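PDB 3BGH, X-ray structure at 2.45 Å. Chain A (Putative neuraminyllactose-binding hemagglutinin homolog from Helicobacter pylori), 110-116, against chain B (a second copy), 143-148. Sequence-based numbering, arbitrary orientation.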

# COMPACT_ATOMS: atom_id res chain seq x y z
N GLU A 110 -12.26 2.21 -1.70
CA GLU A 110 -13.69 1.98 -1.77
C GLU A 110 -14.19 2.29 -3.16
O GLU A 110 -13.61 3.13 -3.85
CB GLU A 110 -14.43 2.82 -0.72
CG GLU A 110 -14.15 2.32 0.70
CD GLU A 110 -14.86 3.10 1.79
OE1 GLU A 110 -15.35 4.21 1.52
OE2 GLU A 110 -14.91 2.59 2.94
N ASP A 111 -15.24 1.57 -3.56
CA ASP A 111 -16.05 1.93 -4.73
C ASP A 111 -15.26 1.82 -6.05
O ASP A 111 -15.13 2.77 -6.82
CB ASP A 111 -16.70 3.33 -4.56
CG ASP A 111 -17.79 3.36 -3.47
OD1 ASP A 111 -18.45 2.32 -3.21
OD2 ASP A 111 -18.00 4.42 -2.87
N ILE A 112 -14.75 0.61 -6.29
CA ILE A 112 -14.14 0.27 -7.55
C ILE A 112 -15.16 -0.63 -8.27
O ILE A 112 -15.76 -1.52 -7.63
CB ILE A 112 -12.81 -0.49 -7.34
CG1 ILE A 112 -11.90 0.26 -6.39
CG2 ILE A 112 -12.10 -0.71 -8.63
CD1 ILE A 112 -10.48 -0.29 -6.37
N VAL A 113 -15.37 -0.35 -9.56
CA VAL A 113 -16.30 -1.09 -10.42
C VAL A 113 -15.56 -2.10 -11.31
O VAL A 113 -14.48 -1.84 -11.81
CB VAL A 113 -17.16 -0.10 -11.28
CG1 VAL A 113 -17.87 -0.79 -12.43
CG2 VAL A 113 -18.18 0.64 -10.39
N GLU A 114 -16.17 -3.26 -11.49
CA GLU A 114 -15.66 -4.28 -12.37
C GLU A 114 -16.76 -4.52 -13.39
O GLU A 114 -17.78 -5.19 -13.09
CB GLU A 114 -15.34 -5.58 -11.60
CG GLU A 114 -14.16 -5.52 -10.64
CD GLU A 114 -13.86 -6.88 -10.00
OE1 GLU A 114 -14.77 -7.76 -9.91
OE2 GLU A 114 -12.70 -7.08 -9.59
N GLU A 115 -16.59 -3.96 -14.58
CA GLU A 115 -17.56 -4.13 -15.66
C GLU A 115 -17.94 -5.58 -15.86
O GLU A 115 -17.13 -6.48 -15.61
CB GLU A 115 -17.03 -3.50 -16.94
CG GLU A 115 -17.16 -2.00 -16.82
CD GLU A 115 -16.45 -1.25 -17.90
OE1 GLU A 115 -15.22 -1.03 -17.77
OE2 GLU A 115 -17.14 -0.88 -18.88
N SER A 116 -19.18 -5.82 -16.28
CA SER A 116 -19.65 -7.17 -16.57
C SER A 116 -19.05 -7.74 -17.83
O SER A 116 -18.55 -7.02 -18.68
CB SER A 116 -21.18 -7.22 -16.70
OG SER A 116 -21.58 -6.71 -17.95
N ASP B 143 -23.60 7.28 -11.05
CA ASP B 143 -23.07 5.94 -11.29
C ASP B 143 -21.63 5.96 -11.83
O ASP B 143 -21.28 6.79 -12.69
CB ASP B 143 -23.92 5.18 -12.31
CG ASP B 143 -25.38 5.02 -11.88
OD1 ASP B 143 -25.76 5.54 -10.81
OD2 ASP B 143 -26.13 4.36 -12.65
N ILE B 144 -20.81 5.03 -11.33
CA ILE B 144 -19.49 4.82 -11.87
C ILE B 144 -19.67 3.87 -13.03
O ILE B 144 -20.32 2.83 -12.90
CB ILE B 144 -18.52 4.28 -10.81
CG1 ILE B 144 -18.35 5.31 -9.69
CG2 ILE B 144 -17.18 3.99 -11.38
CD1 ILE B 144 -18.66 4.72 -8.29
N ILE B 145 -19.15 4.27 -14.18
CA ILE B 145 -19.34 3.47 -15.39
C ILE B 145 -18.08 2.65 -15.62
O ILE B 145 -18.12 1.59 -16.27
CB ILE B 145 -19.64 4.36 -16.64
CG1 ILE B 145 -20.63 5.49 -16.32
CG2 ILE B 145 -20.14 3.49 -17.80
CD1 ILE B 145 -22.09 5.00 -15.97
N HIS B 146 -16.98 3.13 -15.06
CA HIS B 146 -15.69 2.52 -15.27
C HIS B 146 -14.67 2.98 -14.22
O HIS B 146 -14.72 4.14 -13.74
CB HIS B 146 -15.20 2.85 -16.69
CG HIS B 146 -13.89 2.24 -17.04
ND1 HIS B 146 -13.75 0.91 -17.37
CD2 HIS B 146 -12.65 2.78 -17.11
CE1 HIS B 146 -12.49 0.66 -17.64
NE2 HIS B 146 -11.80 1.77 -17.49
N SER B 147 -13.75 2.07 -13.88
CA SER B 147 -12.63 2.36 -13.00
C SER B 147 -11.28 1.99 -13.62
O SER B 147 -11.12 0.91 -14.23
CB SER B 147 -12.81 1.64 -11.68
OG SER B 147 -13.87 2.25 -10.97
N PHE B 148 -10.32 2.91 -13.50
CA PHE B 148 -8.99 2.67 -13.99
C PHE B 148 -8.00 2.82 -12.84
O PHE B 148 -7.95 3.84 -12.18
CB PHE B 148 -8.64 3.61 -15.16
CG PHE B 148 -7.25 3.41 -15.71
CD1 PHE B 148 -6.24 4.35 -15.47
CD2 PHE B 148 -6.93 2.26 -16.43
CE1 PHE B 148 -4.92 4.14 -15.98
CE2 PHE B 148 -5.64 2.03 -16.92
CZ PHE B 148 -4.63 2.98 -16.70

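The contact is a small, nearly perpendicular crossing of two strands from two copies of the same protein, in which an apolar contact and a weak backbone-to-hydroxyl hydrogen bond are joined at one end by a very short hydrogen bond between a carboxylate and an imidazole. Strand 110-114 of chain A and strand 144-148 of chain B approach to 5.8 Å between their axes, with 96° between their N-to-C directions. At this angle the two backbones cannot run alongside each other to form a ladder of amide-to-carbonyl bonds, and the interaction is carried largely by side chains around the crossing. Together the two stretches bury 338 Å².

V113(A) lies at the centre and has the largest area covered by the other stretch. It is nearest in register to S147(B), the two CA atoms being 5.7 Å apart, and both residues direct their CA-to-CB bonds toward the opposing strand. The side chain of V113(A), with chi1 in the t well, brings CG2 to 3.6 Å from CG2 of I144(B), a van der Waals contact between two branched aliphatic groups. I144(B) also points toward chain A, and its CD1 lies 4.4 Å from CB of D111(A), a looser approach at the margin of the contact.

The backbone of V113(A) adds a polar link. Its N donates to OG of S147(B) over 3.3 Å; the N-H...acceptor angle of 174° is almost linear, but the length makes this a weak hydrogen bond. The serine hydroxyl is also hydrogen-bonded elsewhere in the structure, so this contact is not its sole polar partner. Beside it, CB of S147(B) packs 3.9 Å from CG2 of I112(A). The CA-to-CB bond of that isoleucine points away from chain B, yet its CG2 methyl still borders the serine.

The second hydrogen bond lies just beyond the end of the chain A strand. E115(A), in the loop, points toward chain B, and its OE1 accepts from ND1 of H146(B) at 2.5 Å, with an angle of 158°. The oxygen sits at the edge of the imidazole, near the ring plane, where a ring nitrogen can direct its hydrogen at an acceptor. Although the histidine's CA-to-CB bond points away overall, its chi1 of -178° and chi2 of 77° leave ND1 within reach of the carboxylate. By contrast, E114(A) and F148(B) point away and make no contact across the crossing.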